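Local coordinates for beta-galactosidase (Bacillus circulans subsp. alkalophilus, PDB 3TTY), which hydrolyses terminal beta-galactosidic bonds, binding galactose in the pocket of its TIM-barrel domain, probably with retention of configuration, at residues 27-32 / 67-72; 120-125 / 229-234; 176-181 / 192-197; 384-389 / 651-656; 535-540 / 598-603. All coordinates share one frame; numbering follows the deposited sequence.

Contact 1: residues 27-32 / 67-72; sequences EDMRMF and ERLTKE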
# COMPACT_ATOMS: atom_id res chain seq x y z
N GLU A 27 23.24 34.07 -23.58
CA GLU A 27 23.23 34.26 -22.13
C GLU A 27 23.88 33.09 -21.39
O GLU A 27 24.57 33.29 -20.40
CB GLU A 27 21.80 34.50 -21.63
CG GLU A 27 21.31 35.92 -21.82
CD GLU A 27 22.28 36.93 -21.24
OE1 GLU A 27 22.98 37.61 -22.04
OE2 GLU A 27 22.36 37.05 -20.00
N ASP A 28 23.67 31.86 -21.87
CA ASP A 28 24.31 30.70 -21.25
C ASP A 28 25.83 30.86 -21.25
O ASP A 28 26.46 30.74 -20.21
CB ASP A 28 23.94 29.39 -21.95
CG ASP A 28 22.46 29.09 -21.91
OD1 ASP A 28 21.76 29.54 -20.98
OD2 ASP A 28 21.99 28.39 -22.83
N MET A 29 26.41 31.12 -22.43
CA MET A 29 27.87 31.26 -22.54
C MET A 29 28.37 32.34 -21.59
O MET A 29 29.37 32.14 -20.89
CB MET A 29 28.29 31.63 -23.97
CG MET A 29 27.97 30.59 -25.05
SD MET A 29 28.48 28.91 -24.62
CE MET A 29 26.90 28.22 -24.14
N ARG A 30 27.67 33.47 -21.57
CA ARG A 30 28.07 34.59 -20.72
C ARG A 30 28.08 34.17 -19.25
O ARG A 30 29.05 34.39 -18.55
CB ARG A 30 27.16 35.82 -20.94
CG ARG A 30 27.55 37.03 -20.08
CD ARG A 30 26.58 38.22 -20.22
NE ARG A 30 25.28 37.93 -19.60
CZ ARG A 30 25.06 37.99 -18.29
NH1 ARG A 30 26.03 38.33 -17.45
NH2 ARG A 30 23.86 37.70 -17.81
N MET A 31 27.00 33.54 -18.81
CA MET A 31 26.90 33.08 -17.42
C MET A 31 27.85 31.91 -17.09
O MET A 31 28.39 31.84 -15.98
CB MET A 31 25.44 32.79 -17.02
CG MET A 31 24.62 34.08 -16.79
SD MET A 31 22.86 33.94 -16.37
CE MET A 31 22.13 33.86 -18.00
N PHE A 32 28.06 31.01 -18.05
CA PHE A 32 29.00 29.89 -17.84
C PHE A 32 30.40 30.44 -17.58
O PHE A 32 31.13 29.93 -16.73
CB PHE A 32 29.01 28.90 -19.03
CG PHE A 32 27.70 28.14 -19.21
CD1 PHE A 32 26.70 28.19 -18.25
CD2 PHE A 32 27.48 27.37 -20.35
CE1 PHE A 32 25.50 27.49 -18.43
CE2 PHE A 32 26.29 26.67 -20.54
CZ PHE A 32 25.30 26.73 -19.57
N GLU A 67 29.84 23.94 -31.99
CA GLU A 67 30.66 25.03 -32.47
C GLU A 67 30.62 26.20 -31.49
O GLU A 67 31.65 26.72 -31.10
CB GLU A 67 30.21 25.46 -33.88
CG GLU A 67 31.13 26.46 -34.57
CD GLU A 67 32.58 25.98 -34.64
OE1 GLU A 67 32.82 24.75 -34.58
OE2 GLU A 67 33.48 26.85 -34.75
N ARG A 68 29.41 26.58 -31.08
CA ARG A 68 29.26 27.71 -30.17
C ARG A 68 30.05 27.54 -28.87
O ARG A 68 30.71 28.47 -28.41
CB ARG A 68 27.79 27.98 -29.84
CG ARG A 68 27.61 29.23 -28.97
CD ARG A 68 28.11 30.48 -29.71
NE ARG A 68 28.13 31.69 -28.90
CZ ARG A 68 29.15 32.07 -28.12
NH1 ARG A 68 30.24 31.32 -28.02
NH2 ARG A 68 29.06 33.19 -27.43
N LEU A 69 29.96 26.35 -28.28
CA LEU A 69 30.69 26.02 -27.07
C LEU A 69 32.20 26.00 -27.30
O LEU A 69 32.99 26.43 -26.46
CB LEU A 69 30.24 24.66 -26.54
CG LEU A 69 28.82 24.59 -25.96
CD1 LEU A 69 28.35 23.14 -25.93
CD2 LEU A 69 28.79 25.19 -24.56
N THR A 70 32.60 25.47 -28.45
CA THR A 70 34.00 25.42 -28.81
C THR A 70 34.58 26.84 -28.86
O THR A 70 35.72 27.06 -28.47
CB THR A 70 34.20 24.70 -30.16
OG1 THR A 70 33.81 23.34 -30.02
CG2 THR A 70 35.66 24.75 -30.59
N LYS A 71 33.77 27.80 -29.31
CA LYS A 71 34.16 29.20 -29.32
C LYS A 71 34.54 29.71 -27.92
O LYS A 71 35.46 30.50 -27.77
CB LYS A 71 33.05 30.05 -29.94
CG LYS A 71 33.53 31.33 -30.60
CD LYS A 71 32.52 31.83 -31.64
CE LYS A 71 31.17 32.19 -31.01
NZ LYS A 71 30.13 32.58 -32.03
N GLU A 72 33.83 29.22 -26.90
CA GLU A 72 34.15 29.56 -25.51
C GLU A 72 35.19 28.62 -24.93
O GLU A 72 35.49 28.69 -23.74
CB GLU A 72 32.90 29.50 -24.64
CG GLU A 72 31.80 30.41 -25.09
CD GLU A 72 32.29 31.82 -25.25
OE1 GLU A 72 33.03 32.29 -24.36
OE2 GLU A 72 31.97 32.45 -26.27
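Helix 22-35 and the end of helix 60-71, with the residue after it, come closest at Met29 and Glu72, whose CA atoms lie 7.2 Å apart. The Met29 chain is bent at both chi2 (-49°) and chi3 so that CG lies on Arg68, SD between Glu72 and Leu69, and CE on Leu69. Met29 CG sits 3.6 Å above Arg68 CZ, over the centre of one face of the guanidinium, and Lys71 CE lies over the rim of the other. Beyond CG, Met29 SD rests 3.7 Å from Glu72 CG, and Met29 CE turns across Leu69 to touch its CD2 at 3.6 Å. The guanidinium edge is spent on charge: Arg68 NH1 gives Glu72 OE2 a nearly straight bond of 2.7 Å on the anti lone pair, within the guanidinium plane. Arg68 NE pairs with Glu26 of helix 22-35, and Glu72 OE1 accepts from Asn33 of the same helix. Two neighbouring helices of the TIM-barrel shell are thus joined without a hydrogen bond between the segments: Met29 gives one guanidinium face apolar cover while carboxylates take N-H groups, which is likely to fix its rotation and balance its charge.

Contact 2: residues 120-125 / 229-234; sequences TYRKYA and LLECFK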
# COMPACT_ATOMS: atom_id res chain seq x y z
N THR A 120 15.29 -4.01 -32.67
CA THR A 120 15.15 -2.65 -33.19
C THR A 120 16.03 -1.67 -32.44
O THR A 120 16.81 -0.93 -33.04
CB THR A 120 13.71 -2.18 -33.18
OG1 THR A 120 12.97 -2.99 -34.10
CG2 THR A 120 13.62 -0.71 -33.59
N TYR A 121 15.94 -1.69 -31.12
CA TYR A 121 16.74 -0.81 -30.28
C TYR A 121 18.25 -0.99 -30.52
O TYR A 121 18.99 -0.02 -30.62
CB TYR A 121 16.41 -1.03 -28.81
CG TYR A 121 17.27 -0.22 -27.88
CD1 TYR A 121 17.09 1.14 -27.76
CD2 TYR A 121 18.26 -0.82 -27.11
CE1 TYR A 121 17.87 1.89 -26.91
CE2 TYR A 121 19.05 -0.07 -26.26
CZ TYR A 121 18.86 1.28 -26.17
OH TYR A 121 19.64 2.03 -25.33
N ARG A 122 18.70 -2.23 -30.57
CA ARG A 122 20.12 -2.48 -30.77
C ARG A 122 20.57 -2.03 -32.16
O ARG A 122 21.64 -1.45 -32.29
CB ARG A 122 20.47 -3.95 -30.53
CG ARG A 122 20.41 -4.33 -29.06
CD ARG A 122 21.33 -5.49 -28.77
NE ARG A 122 21.11 -6.05 -27.43
CZ ARG A 122 21.90 -6.97 -26.88
NH1 ARG A 122 22.95 -7.42 -27.55
NH2 ARG A 122 21.64 -7.43 -25.65
N LYS A 123 19.74 -2.26 -33.17
CA LYS A 123 20.02 -1.79 -34.53
C LYS A 123 20.21 -0.27 -34.60
O LYS A 123 21.23 0.22 -35.07
CB LYS A 123 18.93 -2.24 -35.52
CG LYS A 123 19.11 -1.73 -36.94
CD LYS A 123 18.03 -2.29 -37.86
CE LYS A 123 18.07 -1.62 -39.23
NZ LYS A 123 16.97 -2.12 -40.14
N TYR A 124 19.23 0.49 -34.12
CA TYR A 124 19.33 1.95 -34.28
C TYR A 124 20.23 2.64 -33.26
O TYR A 124 20.82 3.67 -33.55
CB TYR A 124 17.94 2.58 -34.34
CG TYR A 124 17.19 2.16 -35.57
CD1 TYR A 124 17.61 2.57 -36.83
CD2 TYR A 124 16.08 1.32 -35.48
CE1 TYR A 124 16.94 2.19 -37.97
CE2 TYR A 124 15.39 0.93 -36.63
CZ TYR A 124 15.83 1.36 -37.88
OH TYR A 124 15.17 0.97 -39.03
N ALA A 125 20.35 2.06 -32.07
CA ALA A 125 21.21 2.63 -31.06
C ALA A 125 22.67 2.52 -31.50
O ALA A 125 23.43 3.48 -31.36
CB ALA A 125 21.00 1.96 -29.69
N LEU A 229 21.63 -5.40 -20.37
CA LEU A 229 21.85 -3.97 -20.43
C LEU A 229 23.34 -3.66 -20.62
O LEU A 229 23.70 -2.74 -21.36
CB LEU A 229 21.28 -3.29 -19.18
CG LEU A 229 19.75 -3.38 -19.07
CD1 LEU A 229 19.27 -3.20 -17.64
CD2 LEU A 229 19.10 -2.36 -19.98
N LEU A 230 24.21 -4.42 -19.97
CA LEU A 230 25.65 -4.23 -20.15
C LEU A 230 26.04 -4.46 -21.61
O LEU A 230 26.86 -3.71 -22.16
CB LEU A 230 26.45 -5.15 -19.22
CG LEU A 230 27.98 -4.96 -19.25
CD1 LEU A 230 28.38 -3.50 -19.03
CD2 LEU A 230 28.67 -5.85 -18.22
N GLU A 231 25.45 -5.47 -22.23
CA GLU A 231 25.69 -5.73 -23.65
C GLU A 231 25.34 -4.49 -24.48
O GLU A 231 26.06 -4.13 -25.41
CB GLU A 231 24.87 -6.93 -24.12
CG GLU A 231 25.47 -8.29 -23.77
CD GLU A 231 26.87 -8.46 -24.36
OE1 GLU A 231 27.02 -8.28 -25.58
OE2 GLU A 231 27.82 -8.77 -23.59
N CYS A 232 24.22 -3.85 -24.16
CA CYS A 232 23.87 -2.63 -24.87
C CYS A 232 24.97 -1.58 -24.72
O CYS A 232 25.42 -1.01 -25.71
CB CYS A 232 22.51 -2.08 -24.41
SG CYS A 232 21.12 -3.17 -24.83
N PHE A 233 25.42 -1.34 -23.50
CA PHE A 233 26.52 -0.39 -23.29
C PHE A 233 27.74 -0.71 -24.15
O PHE A 233 28.25 0.16 -24.88
CB PHE A 233 26.95 -0.33 -21.83
CG PHE A 233 28.24 0.43 -21.62
CD1 PHE A 233 28.24 1.82 -21.68
CD2 PHE A 233 29.43 -0.23 -21.39
CE1 PHE A 233 29.42 2.53 -21.51
CE2 PHE A 233 30.62 0.47 -21.20
CZ PHE A 233 30.62 1.85 -21.26
N LYS A 234 28.20 -1.96 -24.05
CA LYS A 234 29.38 -2.43 -24.77
C LYS A 234 29.21 -2.30 -26.27
O LYS A 234 30.14 -1.93 -26.98
CB LYS A 234 29.69 -3.89 -24.42
CG LYS A 234 29.83 -4.16 -22.93
CD LYS A 234 30.59 -5.46 -22.62
CE LYS A 234 30.17 -6.61 -23.54
NZ LYS A 234 30.83 -7.89 -23.18
O HOH W 1 24.85 -9.35 -26.99
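Cys232 SG lies between two side chains of helix 119-135, 4.0 Å from Tyr121 CE2 and 3.9 Å from Arg122 NE. Against the tyrosine it stands at the ring edge, 88° off the normal and 5.3 Å from the centroid, a sulfur-aromatic contact made in the plane of the ring. Tyr121 extends its ring toward helix 215-243, and its OH bonds to the carbonyl of Thr82. Arg122 runs out extended from CG to NE, and its guanidinium passes obliquely by Glu231, with NH2 3.6 Å from Glu231 CB. The guanidinium and carboxylate planes are 29° apart and their charged atoms do not touch: one water bridges them, accepting from Arg122 NH1 at 2.8 Å and donating to Glu231 OE1. The carboxylate also has a weak salt bridge to Lys234, while Arg122 NE is bound by the carbonyl of Pro116. The two helix segments run nearly parallel, their axes 11.0 Å apart and crossing at -20°, a spacing bridged by Tyr121 and Arg122 reaching to Cys232 and Glu231. This is the side-by-side helix packing of a TIM-barrel shell, here close to the four-cysteine zinc site, with the metal about 9 Å from the Arg122 side chain.

Contact 3: residues 176-181 / 192-197; sequences EALNKA and YDWDEI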
# COMPACT_ATOMS: atom_id res chain seq x y z
N GLU A 176 20.32 -30.93 -16.70
CA GLU A 176 20.65 -31.61 -15.46
C GLU A 176 21.35 -30.64 -14.50
O GLU A 176 21.05 -30.59 -13.31
CB GLU A 176 21.47 -32.87 -15.71
CG GLU A 176 21.62 -33.76 -14.49
CD GLU A 176 22.38 -35.05 -14.79
OE1 GLU A 176 22.03 -35.72 -15.79
OE2 GLU A 176 23.32 -35.38 -14.03
N ALA A 177 22.28 -29.84 -15.04
CA ALA A 177 22.99 -28.87 -14.22
C ALA A 177 22.07 -27.74 -13.80
O ALA A 177 22.16 -27.23 -12.68
CB ALA A 177 24.22 -28.33 -14.96
N LEU A 178 21.16 -27.36 -14.68
CA LEU A 178 20.20 -26.32 -14.32
C LEU A 178 19.29 -26.79 -13.18
O LEU A 178 19.15 -26.11 -12.16
CB LEU A 178 19.37 -25.89 -15.53
CG LEU A 178 18.34 -24.83 -15.13
CD1 LEU A 178 18.58 -23.52 -15.84
CD2 LEU A 178 16.91 -25.32 -15.34
N ASN A 179 18.69 -27.96 -13.34
CA ASN A 179 17.79 -28.47 -12.32
C ASN A 179 18.46 -28.58 -10.96
O ASN A 179 17.81 -28.38 -9.93
CB ASN A 179 17.16 -29.81 -12.76
CG ASN A 179 15.98 -29.61 -13.69
OD1 ASN A 179 15.10 -28.79 -13.43
ND2 ASN A 179 15.96 -30.35 -14.79
N LYS A 180 19.75 -28.90 -10.95
CA LYS A 180 20.48 -28.98 -9.68
C LYS A 180 20.81 -27.59 -9.10
O LYS A 180 20.56 -27.32 -7.92
CB LYS A 180 21.75 -29.80 -9.84
CG LYS A 180 22.43 -30.19 -8.52
CD LYS A 180 23.15 -31.53 -8.68
CE LYS A 180 24.15 -31.77 -7.56
NZ LYS A 180 25.22 -30.73 -7.60
N ALA A 181 21.36 -26.72 -9.94
CA ALA A 181 21.65 -25.35 -9.50
C ALA A 181 20.42 -24.68 -8.90
O ALA A 181 20.54 -23.90 -7.97
CB ALA A 181 22.20 -24.52 -10.66
N TYR A 192 12.01 -30.28 -18.10
CA TYR A 192 12.40 -31.28 -19.09
C TYR A 192 12.75 -30.64 -20.43
O TYR A 192 13.23 -31.31 -21.34
CB TYR A 192 11.31 -32.33 -19.29
CG TYR A 192 11.14 -33.26 -18.11
CD1 TYR A 192 12.10 -34.22 -17.83
CD2 TYR A 192 10.03 -33.17 -17.28
CE1 TYR A 192 11.96 -35.09 -16.75
CE2 TYR A 192 9.87 -34.03 -16.19
CZ TYR A 192 10.85 -34.99 -15.94
OH TYR A 192 10.72 -35.85 -14.87
N ASP A 193 12.50 -29.34 -20.53
CA ASP A 193 12.86 -28.57 -21.73
C ASP A 193 13.10 -27.11 -21.37
O ASP A 193 12.46 -26.58 -20.46
CB ASP A 193 11.77 -28.68 -22.79
CG ASP A 193 12.14 -27.97 -24.08
OD1 ASP A 193 13.22 -28.28 -24.64
OD2 ASP A 193 11.38 -27.08 -24.51
N TRP A 194 14.01 -26.45 -22.08
CA TRP A 194 14.33 -25.06 -21.77
C TRP A 194 13.11 -24.14 -21.91
O TRP A 194 12.93 -23.19 -21.15
CB TRP A 194 15.49 -24.55 -22.62
CG TRP A 194 16.73 -25.37 -22.50
CD1 TRP A 194 17.10 -26.38 -23.32
CD2 TRP A 194 17.76 -25.25 -21.51
NE1 TRP A 194 18.30 -26.90 -22.91
CE2 TRP A 194 18.73 -26.22 -21.80
CE3 TRP A 194 17.96 -24.41 -20.41
CZ2 TRP A 194 19.88 -26.39 -21.02
CZ3 TRP A 194 19.10 -24.57 -19.65
CH2 TRP A 194 20.04 -25.56 -19.96
N ASP A 195 12.26 -24.42 -22.89
CA ASP A 195 11.10 -23.56 -23.13
C ASP A 195 10.06 -23.61 -22.01
O ASP A 195 9.12 -22.84 -22.03
CB ASP A 195 10.44 -23.87 -24.47
CG ASP A 195 11.23 -23.33 -25.65
OD1 ASP A 195 10.88 -23.65 -26.81
OD2 ASP A 195 12.20 -22.58 -25.40
N GLU A 196 10.24 -24.52 -21.05
CA GLU A 196 9.33 -24.60 -19.90
C GLU A 196 9.66 -23.55 -18.83
O GLU A 196 8.86 -23.28 -17.94
CB GLU A 196 9.41 -26.00 -19.29
CG GLU A 196 8.78 -27.07 -20.15
CD GLU A 196 9.24 -28.46 -19.75
OE1 GLU A 196 9.83 -28.61 -18.66
OE2 GLU A 196 9.00 -29.41 -20.55
N ILE A 197 10.86 -22.99 -18.93
CA ILE A 197 11.34 -21.96 -18.03
C ILE A 197 10.74 -20.61 -18.40
O ILE A 197 10.74 -20.23 -19.57
CB ILE A 197 12.88 -21.86 -18.15
CG1 ILE A 197 13.51 -23.20 -17.77
CG2 ILE A 197 13.43 -20.72 -17.31
CD1 ILE A 197 14.95 -23.36 -18.25
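Glu196 OE1 is gripped by two backbone N-H groups of its own segment: Tyr192 N at 2.8 Å, and Asp193 N by a weaker bond. The Tyr192 donor comes from the syn side of the carboxylate but about 30° out of its plane. Together they tie residues 192-193 to the 3-10 turn 194-196, which presents Trp194 and, just after it, Ile197 to Leu178 of helix 175-181. The loop also reaches a second subunit, where Tyr192 OH hydrogen-bonds to Ala48 O of that chain. The contact across the segments is wholly apolar and rests on the two methyl branches of Leu178, whose chi1 of 179° swings the fork out from the helix at the loop. Leu178 CD1 reaches the six-membered part of the indole obliquely, 4.0 Å from Trp194 CZ3, the two side chains sliding past each other in opposite directions. The other branch goes tip to tip with the isoleucine, Leu178 CD2 lying 4.0 Å from Ile197 CD1. Both are ordinary van der Waals contacts. Phe191 fills in beside Leu178 and Ile197. Helix 158-172 completes the surroundings: its Leu168 and Tyr172 touch Leu178, and Lys169 lies against Trp194. Helix 175-181 and the loop that leads from it to strand 206-207 belong to the excursion between barrel strand 142-146 and helix 215-243.

Contact 4: residues 384-389 / 651-656; sequences QQLGDT and DLLTGK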
# COMPACT_ATOMS: atom_id res chain seq x y z
N GLN A 384 39.00 26.35 -10.56
CA GLN A 384 40.00 26.92 -11.46
C GLN A 384 41.34 27.08 -10.76
O GLN A 384 42.38 26.72 -11.31
CB GLN A 384 39.52 28.25 -12.02
CG GLN A 384 38.60 28.10 -13.21
CD GLN A 384 37.89 29.38 -13.55
OE1 GLN A 384 37.82 30.29 -12.73
NE2 GLN A 384 37.33 29.46 -14.76
N GLN A 385 41.30 27.58 -9.53
CA GLN A 385 42.51 27.82 -8.75
C GLN A 385 43.23 26.53 -8.36
O GLN A 385 44.44 26.52 -8.18
CB GLN A 385 42.18 28.65 -7.50
CG GLN A 385 41.64 30.04 -7.83
CD GLN A 385 41.07 30.77 -6.61
OE1 GLN A 385 40.84 31.98 -6.65
NE2 GLN A 385 40.84 30.03 -5.52
N LEU A 386 42.48 25.43 -8.21
CA LEU A 386 43.10 24.16 -7.85
C LEU A 386 43.90 23.57 -9.00
O LEU A 386 44.87 22.86 -8.78
CB LEU A 386 42.06 23.15 -7.36
CG LEU A 386 41.41 23.42 -6.00
CD1 LEU A 386 40.34 22.40 -5.72
CD2 LEU A 386 42.46 23.42 -4.88
N GLY A 387 43.50 23.88 -10.23
CA GLY A 387 44.16 23.33 -11.39
C GLY A 387 44.28 21.82 -11.29
O GLY A 387 43.30 21.15 -10.96
N ASP A 388 45.47 21.28 -11.54
CA ASP A 388 45.64 19.83 -11.64
C ASP A 388 46.04 19.16 -10.34
O ASP A 388 46.28 17.96 -10.31
CB ASP A 388 46.68 19.48 -12.72
CG ASP A 388 48.10 19.90 -12.35
OD1 ASP A 388 48.98 19.89 -13.24
OD2 ASP A 388 48.35 20.25 -11.17
N THR A 389 46.10 19.94 -9.26
CA THR A 389 46.71 19.51 -8.01
C THR A 389 46.28 18.12 -7.52
O THR A 389 47.11 17.30 -7.16
CB THR A 389 46.45 20.53 -6.88
OG1 THR A 389 46.85 21.84 -7.30
CG2 THR A 389 47.23 20.16 -5.62
N ASP A 651 46.38 24.98 3.71
CA ASP A 651 45.04 24.78 3.21
C ASP A 651 45.03 25.20 1.75
O ASP A 651 45.26 26.37 1.44
CB ASP A 651 44.07 25.63 4.02
CG ASP A 651 42.64 25.36 3.65
OD1 ASP A 651 42.42 24.77 2.56
OD2 ASP A 651 41.74 25.73 4.43
N LEU A 652 44.80 24.26 0.85
CA LEU A 652 44.85 24.55 -0.57
C LEU A 652 43.88 25.67 -0.95
O LEU A 652 44.15 26.44 -1.86
CB LEU A 652 44.55 23.30 -1.39
CG LEU A 652 45.68 22.75 -2.27
CD1 LEU A 652 47.06 23.08 -1.71
CD2 LEU A 652 45.52 21.25 -2.48
N LEU A 653 42.77 25.75 -0.22
CA LEU A 653 41.67 26.64 -0.60
C LEU A 653 41.86 28.09 -0.15
O LEU A 653 41.39 29.01 -0.82
CB LEU A 653 40.33 26.09 -0.10
CG LEU A 653 39.85 24.76 -0.70
CD1 LEU A 653 38.55 24.31 -0.03
CD2 LEU A 653 39.68 24.87 -2.21
N THR A 654 42.53 28.28 0.99
CA THR A 654 42.83 29.62 1.49
C THR A 654 44.28 30.05 1.22
O THR A 654 44.59 31.24 1.23
CB THR A 654 42.57 29.73 3.02
OG1 THR A 654 43.44 28.84 3.73
CG2 THR A 654 41.13 29.41 3.34
N GLY A 655 45.15 29.09 0.97
CA GLY A 655 46.57 29.36 0.80
C GLY A 655 47.29 29.53 2.14
O GLY A 655 48.51 29.70 2.17
N LYS A 656 46.55 29.47 3.24
CA LYS A 656 47.13 29.68 4.57
C LYS A 656 47.88 28.46 5.11
O LYS A 656 47.65 27.34 4.67
CB LYS A 656 46.06 30.13 5.57
CG LYS A 656 45.52 31.52 5.27
CD LYS A 656 44.49 32.00 6.28
CE LYS A 656 43.99 33.40 5.89
NZ LYS A 656 42.92 33.92 6.80
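A type II' beta turn, Leu386 to Thr389, ends helix 371-386 of the catalytic domain and meets an Asx turn in the C-terminal beta domain, so the contact joins two domains. Gly387 leaves the helix with positive phi, a conformation that suits glycine. In the turn Leu386 O accepts twice from Thr389, from the backbone N and, at 2.7 Å, from OG1, which lies in the carbonyl plane. With its hydroxyl held there, Thr389 has CG2 anti to the backbone N and directed across the interface, tip to tip with Leu652 and 3.7 Å from its CD2. Leu386 adds one methyl to two partners: its CD2 is 4.1 Å from Leu652 CB and also touches Leu653 CD2. Asp651 OD1 takes Leu653 N at 3.0 Å from above the carboxylate plane, closing the Asx turn that carries both leucines. A serine in place of Thr389 lacks the CG2 methyl, which would probably open a gap against Leu652 CD2. No hydrogen bond links the segments, and the joint is aliphatic. Around it, helix 326-336 lends Tyr332 to both Leu386 and Leu653, Tyr629 of strand 627-634 packs on Thr389 and Leu652, and strand 669-674 backs the Asx turn through Ile671, which pairs with Leu652 by backbone hydrogen bonds.

Contact 5: residues 535-540 / 598-603; sequences GGLRGS and IANLCE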
# COMPACT_ATOMS: atom_id res chain seq x y z
N GLY A 535 40.48 -3.29 25.30
CA GLY A 535 40.68 -2.04 24.59
C GLY A 535 39.52 -1.11 24.86
O GLY A 535 39.12 -0.95 26.01
N GLY A 536 38.98 -0.53 23.80
CA GLY A 536 37.87 0.40 23.93
C GLY A 536 36.53 -0.26 24.21
O GLY A 536 35.51 0.41 24.24
N LEU A 537 36.51 -1.58 24.42
CA LEU A 537 35.24 -2.29 24.65
C LEU A 537 35.14 -2.75 26.11
O LEU A 537 36.07 -3.36 26.64
CB LEU A 537 35.13 -3.48 23.70
CG LEU A 537 34.05 -3.61 22.61
CD1 LEU A 537 33.58 -2.27 22.05
CD2 LEU A 537 34.53 -4.55 21.48
N ARG A 538 34.01 -2.47 26.75
CA ARG A 538 33.88 -2.68 28.19
C ARG A 538 32.43 -2.68 28.66
O ARG A 538 31.63 -1.85 28.24
CB ARG A 538 34.68 -1.59 28.90
CG ARG A 538 34.53 -1.54 30.40
CD ARG A 538 35.53 -0.56 31.00
NE ARG A 538 35.73 0.62 30.15
CZ ARG A 538 34.96 1.71 30.18
NH1 ARG A 538 33.93 1.77 31.01
NH2 ARG A 538 35.22 2.73 29.37
N GLY A 539 32.10 -3.62 29.54
CA GLY A 539 30.74 -3.72 30.05
C GLY A 539 29.76 -4.26 29.02
O GLY A 539 30.08 -5.19 28.28
N SER A 540 28.57 -3.66 28.98
CA SER A 540 27.48 -4.15 28.14
C SER A 540 27.16 -3.21 26.98
O SER A 540 27.29 -1.99 27.11
CB SER A 540 26.21 -4.35 28.97
OG SER A 540 26.38 -5.41 29.90
N ILE A 598 36.00 -1.36 16.09
CA ILE A 598 36.80 -0.74 15.05
C ILE A 598 38.10 -0.15 15.59
O ILE A 598 39.17 -0.33 15.01
CB ILE A 598 36.01 0.38 14.40
CG1 ILE A 598 34.83 -0.22 13.63
CG2 ILE A 598 36.89 1.20 13.48
CD1 ILE A 598 35.24 -1.24 12.59
N ALA A 599 37.99 0.57 16.70
CA ALA A 599 39.15 1.14 17.36
C ALA A 599 40.16 0.05 17.75
O ALA A 599 41.37 0.21 17.57
CB ALA A 599 38.71 1.93 18.59
N ASN A 600 39.65 -1.06 18.28
CA ASN A 600 40.52 -2.16 18.67
C ASN A 600 41.21 -2.79 17.47
O ASN A 600 42.43 -2.93 17.46
CB ASN A 600 39.72 -3.23 19.42
CG ASN A 600 39.38 -2.80 20.81
OD1 ASN A 600 39.77 -1.72 21.24
ND2 ASN A 600 38.64 -3.64 21.53
N LEU A 601 40.42 -3.13 16.46
CA LEU A 601 40.95 -3.79 15.28
C LEU A 601 42.01 -2.93 14.61
O LEU A 601 43.03 -3.45 14.17
CB LEU A 601 39.83 -4.14 14.30
CG LEU A 601 38.77 -5.10 14.86
CD1 LEU A 601 38.03 -5.83 13.76
CD2 LEU A 601 39.39 -6.11 15.83
N CYS A 602 41.78 -1.62 14.55
CA CYS A 602 42.75 -0.72 13.93
C CYS A 602 44.04 -0.59 14.75
O CYS A 602 45.14 -0.61 14.20
CB CYS A 602 42.13 0.67 13.67
SG CYS A 602 40.77 0.68 12.45
N GLU A 603 43.92 -0.45 16.06
CA GLU A 603 45.11 -0.38 16.90
C GLU A 603 45.92 -1.66 16.75
O GLU A 603 47.14 -1.62 16.66
CB GLU A 603 44.76 -0.15 18.37
CG GLU A 603 46.00 -0.01 19.26
CD GLU A 603 45.69 -0.01 20.75
OE1 GLU A 603 46.65 -0.06 21.55
OE2 GLU A 603 44.49 0.03 21.12
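Asn600 OD1 accepts the backbone N-H of Gly536 at 2.9 Å, the one hydrogen bond between residues 535-540 and 598-603. The bond is fairly straight, 160° at the hydrogen, and the donor lies in the carbonyl plane on a lone pair of the amide oxygen. Beside it, Gly535 CA comes within 3.5 Å of Asn600 OD1, and the CA atoms of Gly535 and Asn600 are only 5.9 Å apart. Any side chain at Gly535 would point into that amide oxygen, and the backbone there has positive phi, so glycine suits the position twice over. At the other end of the amide, Asn600 ND2 is 4.1 Å from Leu537 CB and donates to the carbonyl of Trp534. The amide thus brackets Gly535, accepting from Gly536 N and donating to Trp534 O, which fixes which way round it is turned. A chi1 of -74° places it on the loop side of the helix. A leucine here would probably leave the Gly536 N-H and the Trp534 carbonyl without their mate and free the loop to shift. Within the trimerisation domain, the bond pins the loop between strands 525-530 and 540-544 to helix 591-604. Further out, Leu537 packs on Leu530 of strand 525-530, and on the helix Ile598 rests against Ala433 and Leu434 of helix 423-435.

Contacts 1, 2 and 3 all belong to the catalytic TIM-barrel domain, contact 5 to the trimerisation domain, and contact 4 joins the end of the catalytic domain to the C-terminal domain. Contact 2 has its Tyr121 side chain about 14 Å from a bound galactose, besides lying near the zinc. Contact 3 falls in the chain between the two segments of contact 2, their centres 28 Å apart, and reaches outward to a second subunit. Contacts 1 and 4 come within about 7 Å at their nearest atoms without touching. Contact 5, with its centre 38 Å from that of contact 4, lies within the long stretch that contact 4 spans.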